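Local coordinates for protein acinetobacter secreted protease CpaA (Acinetobacter nosocomialis M2, PDB 6O38) that probably cleaves proteins as a secreted zinc metalloprotease, a type II secretion substrate that binds its chaperone CpaB, at residues 12-20 against 32-40. Residues are numbered along the deposited sequence; the frame is centred on the assembly and turned at random.
Sequences NSGSIPTGY and WVKNLSLPT
Gly14 O is met twice from residues 32-40: Ser37 N donates a hydrogen bond to it at 3.1 Å, and Leu36 CA brings a weaker C-H...O contact. The amide of Ser37 stands well above the carbonyl plane, 49° out of it. Two residues on, Ile16 N returns a 3.0 Å hydrogen bond to Ser37 O, here nearly in line with the carbonyl. Ser37 thus uses its N and O to grip the residues before and after Ser15, the pattern of a single parallel bridge; the touching parts of the two segments run 17° apart. Upstream, Gly14 CA lies 3.3 Å from Asn35 O in an almost straight C-H...O contact, and Val33 CG1 covers the same carbon. Just before the bridge, Ser13 OG accepts from Ser15 N, an ST turn. Inward, Ile16 and Leu38 lie side by side and point the same way, with CD1 of Ile16 3.9 Å from CD2 of Leu38; chi1 of Ile16 sets CG1 beside its own backbone N, and the extended chi2 (-179°) carries CD1 on to that methyl. Ile48 meets both side chains, and Leu23, Phe25 and Ile50 also pack on Ile16. At the far end the Pro39 ring lies against Ile16 O, while its CB touches Thr18 CB at 3.7 Å; Thr18 OG1 bonds to Asn41 O. Leu36 bonds by its backbone to strand 58-61, while Ser37 turns its N and O to the 12-20 loop, which thus runs along the other edge of strand 35-37, consistent with the layered strands of the first StcE-like beta-sandwich domain.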
ATOM      1  N   ASN A  12       9.846 -11.737 -31.007  1.00 76.21           N
ATOM      2  CA  ASN A  12       8.729 -10.961 -30.465  1.00 74.86           C
ATOM      3  C   ASN A  12       8.843 -10.813 -28.949  1.00 73.79           C
ATOM      4  O   ASN A  12       7.843 -10.821 -28.228  1.00 73.64           O
ATOM      5  CB  ASN A  12       7.385 -11.579 -30.854  1.00 76.46           C
ATOM      6  CG  ASN A  12       7.235 -11.752 -32.353  1.00 77.78           C
ATOM      7  OD1 ASN A  12       7.680 -10.910 -33.135  1.00 76.87           O
ATOM      8  ND2 ASN A  12       6.612 -12.849 -32.764  1.00 79.73           N
ATOM      9  N   SER A  13      10.073 -10.675 -28.462  1.00 73.73           N
ATOM     10  CA  SER A  13      10.351 -10.590 -27.038  1.00 72.87           C
ATOM     11  C   SER A  13      11.054  -9.278 -26.715  1.00 70.61           C
ATOM     12  O   SER A  13      11.827  -8.751 -27.522  1.00 70.17           O
ATOM     13  CB  SER A  13      11.216 -11.766 -26.567  1.00 74.91           C
ATOM     14  OG  SER A  13      11.543 -11.640 -25.195  1.00 74.17           O
ATOM     15  N   GLY A  14      10.777  -8.759 -25.521  1.00 69.55           N
ATOM     16  CA  GLY A  14      11.409  -7.553 -25.033  1.00 67.40           C
ATOM     17  C   GLY A  14      12.752  -7.750 -24.375  1.00 67.99           C
ATOM     18  O   GLY A  14      13.401  -6.770 -24.002  1.00 66.63           O
ATOM     19  N   SER A  15      13.189  -8.996 -24.217  1.00 66.85           N
ATOM     20  CA  SER A  15      14.492  -9.291 -23.627  1.00 67.81           C
ATOM     21  C   SER A  15      15.575  -8.927 -24.633  1.00 67.01           C
ATOM     22  O   SER A  15      15.885  -9.704 -25.538  1.00 68.24           O
ATOM     23  CB  SER A  15      14.578 -10.759 -23.227  1.00 70.64           C
ATOM     24  OG  SER A  15      13.586 -11.087 -22.270  1.00 70.39           O
ATOM     25  N   ILE A  16      16.145  -7.736 -24.483  1.00 68.79           N
ATOM     26  CA  ILE A  16      17.203  -7.258 -25.368  1.00 67.47           C
ATOM     27  C   ILE A  16      18.407  -8.181 -25.222  1.00 68.30           C
ATOM     28  O   ILE A  16      18.966  -8.302 -24.122  1.00 68.41           O
ATOM     29  CB  ILE A  16      17.564  -5.797 -25.059  1.00 65.17           C
ATOM     30  CG1 ILE A  16      16.328  -4.908 -25.204  1.00 64.19           C
ATOM     31  CG2 ILE A  16      18.671  -5.314 -25.976  1.00 64.55           C
ATOM     32  CD1 ILE A  16      16.592  -3.443 -24.938  1.00 62.45           C
ATOM     33  N   PRO A  17      18.834  -8.852 -26.287  1.00 67.76           N
ATOM     34  CA  PRO A  17      19.865  -9.883 -26.154  1.00 68.66           C
ATOM     35  C   PRO A  17      21.254  -9.296 -25.944  1.00 67.81           C
ATOM     36  O   PRO A  17      21.529  -8.133 -26.245  1.00 66.79           O
ATOM     37  CB  PRO A  17      19.785 -10.632 -27.488  1.00 69.56           C
ATOM     38  CG  PRO A  17      19.305  -9.602 -28.450  1.00 68.66           C
ATOM     39  CD  PRO A  17      18.360  -8.717 -27.677  1.00 67.86           C
ATOM     40  N   THR A  18      22.134 -10.142 -25.417  1.00 67.31           N
ATOM     41  CA  THR A  18      23.514  -9.774 -25.155  1.00 67.78           C
ATOM     42  C   THR A  18      24.401 -10.174 -26.332  1.00 68.69           C
ATOM     43  O   THR A  18      23.950 -10.763 -27.317  1.00 68.81           O
ATOM     44  CB  THR A  18      24.002 -10.428 -23.863  1.00 68.84           C
ATOM     45  OG1 THR A  18      25.333  -9.983 -23.573  1.00 70.21           O
ATOM     46  CG2 THR A  18      23.999 -11.944 -24.000  1.00 69.56           C
ATOM     47  N   GLY A  19      25.689  -9.851 -26.226  1.00 67.18           N
ATOM     48  CA  GLY A  19      26.659 -10.208 -27.238  1.00 69.38           C
ATOM     49  C   GLY A  19      26.965  -9.129 -28.252  1.00 70.73           C
ATOM     50  O   GLY A  19      27.824  -9.345 -29.117  1.00 74.01           O
ATOM     51  N   TYR A  20      26.299  -7.981 -28.179  1.00 70.07           N
ATOM     52  CA  TYR A  20      26.523  -6.876 -29.101  1.00 71.18           C
ATOM     53  C   TYR A  20      27.285  -5.768 -28.390  1.00 71.92           C
ATOM     54  O   TYR A  20      26.928  -5.379 -27.274  1.00 70.10           O
ATOM     55  CB  TYR A  20      25.197  -6.338 -29.646  1.00 69.23           C
ATOM     56  CG  TYR A  20      24.388  -7.352 -30.423  1.00 69.14           C
ATOM     57  CD1 TYR A  20      24.644  -7.592 -31.767  1.00 71.94           C
ATOM     58  CD2 TYR A  20      23.363  -8.064 -29.814  1.00 67.42           C
ATOM     59  CE1 TYR A  20      23.903  -8.516 -32.482  1.00 72.57           C
ATOM     60  CE2 TYR A  20      22.618  -8.990 -30.519  1.00 67.96           C
ATOM     61  CZ  TYR A  20      22.893  -9.212 -31.853  1.00 70.32           C
ATOM     62  OH  TYR A  20      22.153 -10.132 -32.557  1.00 71.32           O
ATOM     63  N   TRP A  32       6.508  -4.073 -31.934  1.00 72.66           N
ATOM     64  CA  TRP A  32       6.346  -3.524 -30.596  1.00 71.29           C
ATOM     65  C   TRP A  32       6.174  -4.645 -29.582  1.00 71.44           C
ATOM     66  O   TRP A  32       5.642  -5.714 -29.893  1.00 73.04           O
ATOM     67  CB  TRP A  32       5.146  -2.570 -30.539  1.00 71.76           C
ATOM     68  CG  TRP A  32       4.724  -2.183 -29.153  1.00 71.00           C
ATOM     69  CD1 TRP A  32       5.219  -1.158 -28.399  1.00 70.13           C
ATOM     70  CD2 TRP A  32       3.713  -2.813 -28.357  1.00 71.43           C
ATOM     71  NE1 TRP A  32       4.582  -1.114 -27.183  1.00 70.02           N
ATOM     72  CE2 TRP A  32       3.653  -2.120 -27.133  1.00 70.75           C
ATOM     73  CE3 TRP A  32       2.855  -3.898 -28.562  1.00 72.66           C
ATOM     74  CZ2 TRP A  32       2.768  -2.475 -26.117  1.00 71.19           C
ATOM     75  CZ3 TRP A  32       1.978  -4.249 -27.552  1.00 73.08           C
ATOM     76  CH2 TRP A  32       1.941  -3.541 -26.345  1.00 72.31           C
ATOM     77  N   VAL A  33       6.638  -4.381 -28.360  1.00 69.94           N
ATOM     78  CA  VAL A  33       6.409  -5.252 -27.214  1.00 70.20           C
ATOM     79  C   VAL A  33       6.250  -4.361 -25.990  1.00 68.81           C
ATOM     80  O   VAL A  33       6.817  -3.266 -25.922  1.00 67.80           O
ATOM     81  CB  VAL A  33       7.553  -6.281 -27.039  1.00 70.95           C
ATOM     82  CG1 VAL A  33       8.846  -5.586 -26.643  1.00 69.55           C
ATOM     83  CG2 VAL A  33       7.170  -7.353 -26.026  1.00 72.08           C
ATOM     84  N   LYS A  34       5.459  -4.826 -25.023  1.00 69.36           N
ATOM     85  CA  LYS A  34       5.107  -3.973 -23.891  1.00 68.49           C
ATOM     86  C   LYS A  34       6.232  -3.898 -22.865  1.00 67.29           C
ATOM     87  O   LYS A  34       6.623  -2.803 -22.443  1.00 66.49           O
ATOM     88  CB  LYS A  34       3.818  -4.473 -23.236  1.00 69.49           C
ATOM     89  CG  LYS A  34       3.139  -3.437 -22.356  1.00 69.56           C
ATOM     90  CD  LYS A  34       1.825  -3.955 -21.796  1.00 71.01           C
ATOM     91  CE  LYS A  34       0.976  -2.818 -21.249  1.00 72.23           C
ATOM     92  NZ  LYS A  34       0.603  -1.849 -22.319  1.00 73.60           N
ATOM     93  N   ASN A  35       6.763  -5.044 -22.451  1.00 65.32           N
ATOM     94  CA  ASN A  35       7.765  -5.110 -21.395  1.00 64.65           C
ATOM     95  C   ASN A  35       9.137  -5.386 -21.993  1.00 64.90           C
ATOM     96  O   ASN A  35       9.293  -6.302 -22.807  1.00 66.29           O
ATOM     97  CB  ASN A  35       7.402  -6.187 -20.370  1.00 65.62           C
ATOM     98  CG  ASN A  35       6.069  -5.922 -19.697  1.00 65.66           C
ATOM     99  OD1 ASN A  35       5.672  -4.771 -19.511  1.00 64.84           O
ATOM    100  ND2 ASN A  35       5.368  -6.988 -19.329  1.00 67.09           N
ATOM    101  N   LEU A  36      10.125  -4.593 -21.585  1.00 63.12           N
ATOM    102  CA  LEU A  36      11.492  -4.708 -22.067  1.00 63.02           C
ATOM    103  C   LEU A  36      12.442  -4.886 -20.889  1.00 62.48           C
ATOM    104  O   LEU A  36      12.133  -4.517 -19.752  1.00 61.94           O
ATOM    105  CB  LEU A  36      11.908  -3.476 -22.885  1.00 62.87           C
ATOM    106  CG  LEU A  36      11.326  -3.270 -24.288  1.00 63.80           C
ATOM    107  CD1 LEU A  36       9.866  -2.845 -24.243  1.00 64.28           C
ATOM    108  CD2 LEU A  36      12.154  -2.250 -25.056  1.00 63.93           C
ATOM    109  N   SER A  37      13.610  -5.456 -21.175  1.00 61.91           N
ATOM    110  CA  SER A  37      14.624  -5.668 -20.153  1.00 62.58           C
ATOM    111  C   SER A  37      15.995  -5.722 -20.809  1.00 63.01           C
ATOM    112  O   SER A  37      16.130  -6.116 -21.970  1.00 63.51           O
ATOM    113  CB  SER A  37      14.367  -6.954 -19.359  1.00 64.56           C
ATOM    114  OG  SER A  37      14.470  -8.096 -20.191  1.00 66.72           O
ATOM    115  N   LEU A  38      17.015  -5.317 -20.046  1.00 64.30           N
ATOM    116  CA  LEU A  38      18.408  -5.339 -20.460  1.00 64.59           C
ATOM    117  C   LEU A  38      19.075  -6.638 -20.016  1.00 65.73           C
ATOM    118  O   LEU A  38      18.700  -7.218 -18.991  1.00 66.73           O
ATOM    119  CB  LEU A  38      19.157  -4.146 -19.871  1.00 63.99           C
ATOM    120  CG  LEU A  38      18.646  -2.766 -20.292  1.00 63.34           C
ATOM    121  CD1 LEU A  38      19.426  -1.665 -19.593  1.00 63.43           C
ATOM    122  CD2 LEU A  38      18.720  -2.601 -21.803  1.00 63.86           C
ATOM    123  N   PRO A  39      20.060  -7.125 -20.769  1.00 67.78           N
ATOM    124  CA  PRO A  39      20.681  -8.409 -20.419  1.00 69.97           C
ATOM    125  C   PRO A  39      21.601  -8.280 -19.216  1.00 71.14           C
ATOM    126  O   PRO A  39      22.296  -7.277 -19.043  1.00 70.68           O
ATOM    127  CB  PRO A  39      21.462  -8.778 -21.684  1.00 69.68           C
ATOM    128  CG  PRO A  39      21.797  -7.461 -22.297  1.00 68.11           C
ATOM    129  CD  PRO A  39      20.631  -6.554 -22.001  1.00 66.59           C
ATOM    130  N   THR A  40      21.598  -9.319 -18.378  1.00 71.67           N
ATOM    131  CA  THR A  40      22.490  -9.350 -17.224  1.00 73.54           C
ATOM    132  C   THR A  40      23.923  -9.657 -17.644  1.00 74.39           C
ATOM    133  O   THR A  40      24.865  -8.990 -17.201  1.00 75.62           O
ATOM    134  CB  THR A  40      21.997 -10.378 -16.202  1.00 75.84           C
ATOM    135  OG1 THR A  40      21.558 -11.560 -16.883  1.00 76.13           O
ATOM    136  CG2 THR A  40      20.847  -9.807 -15.384  1.00 76.08           C
TER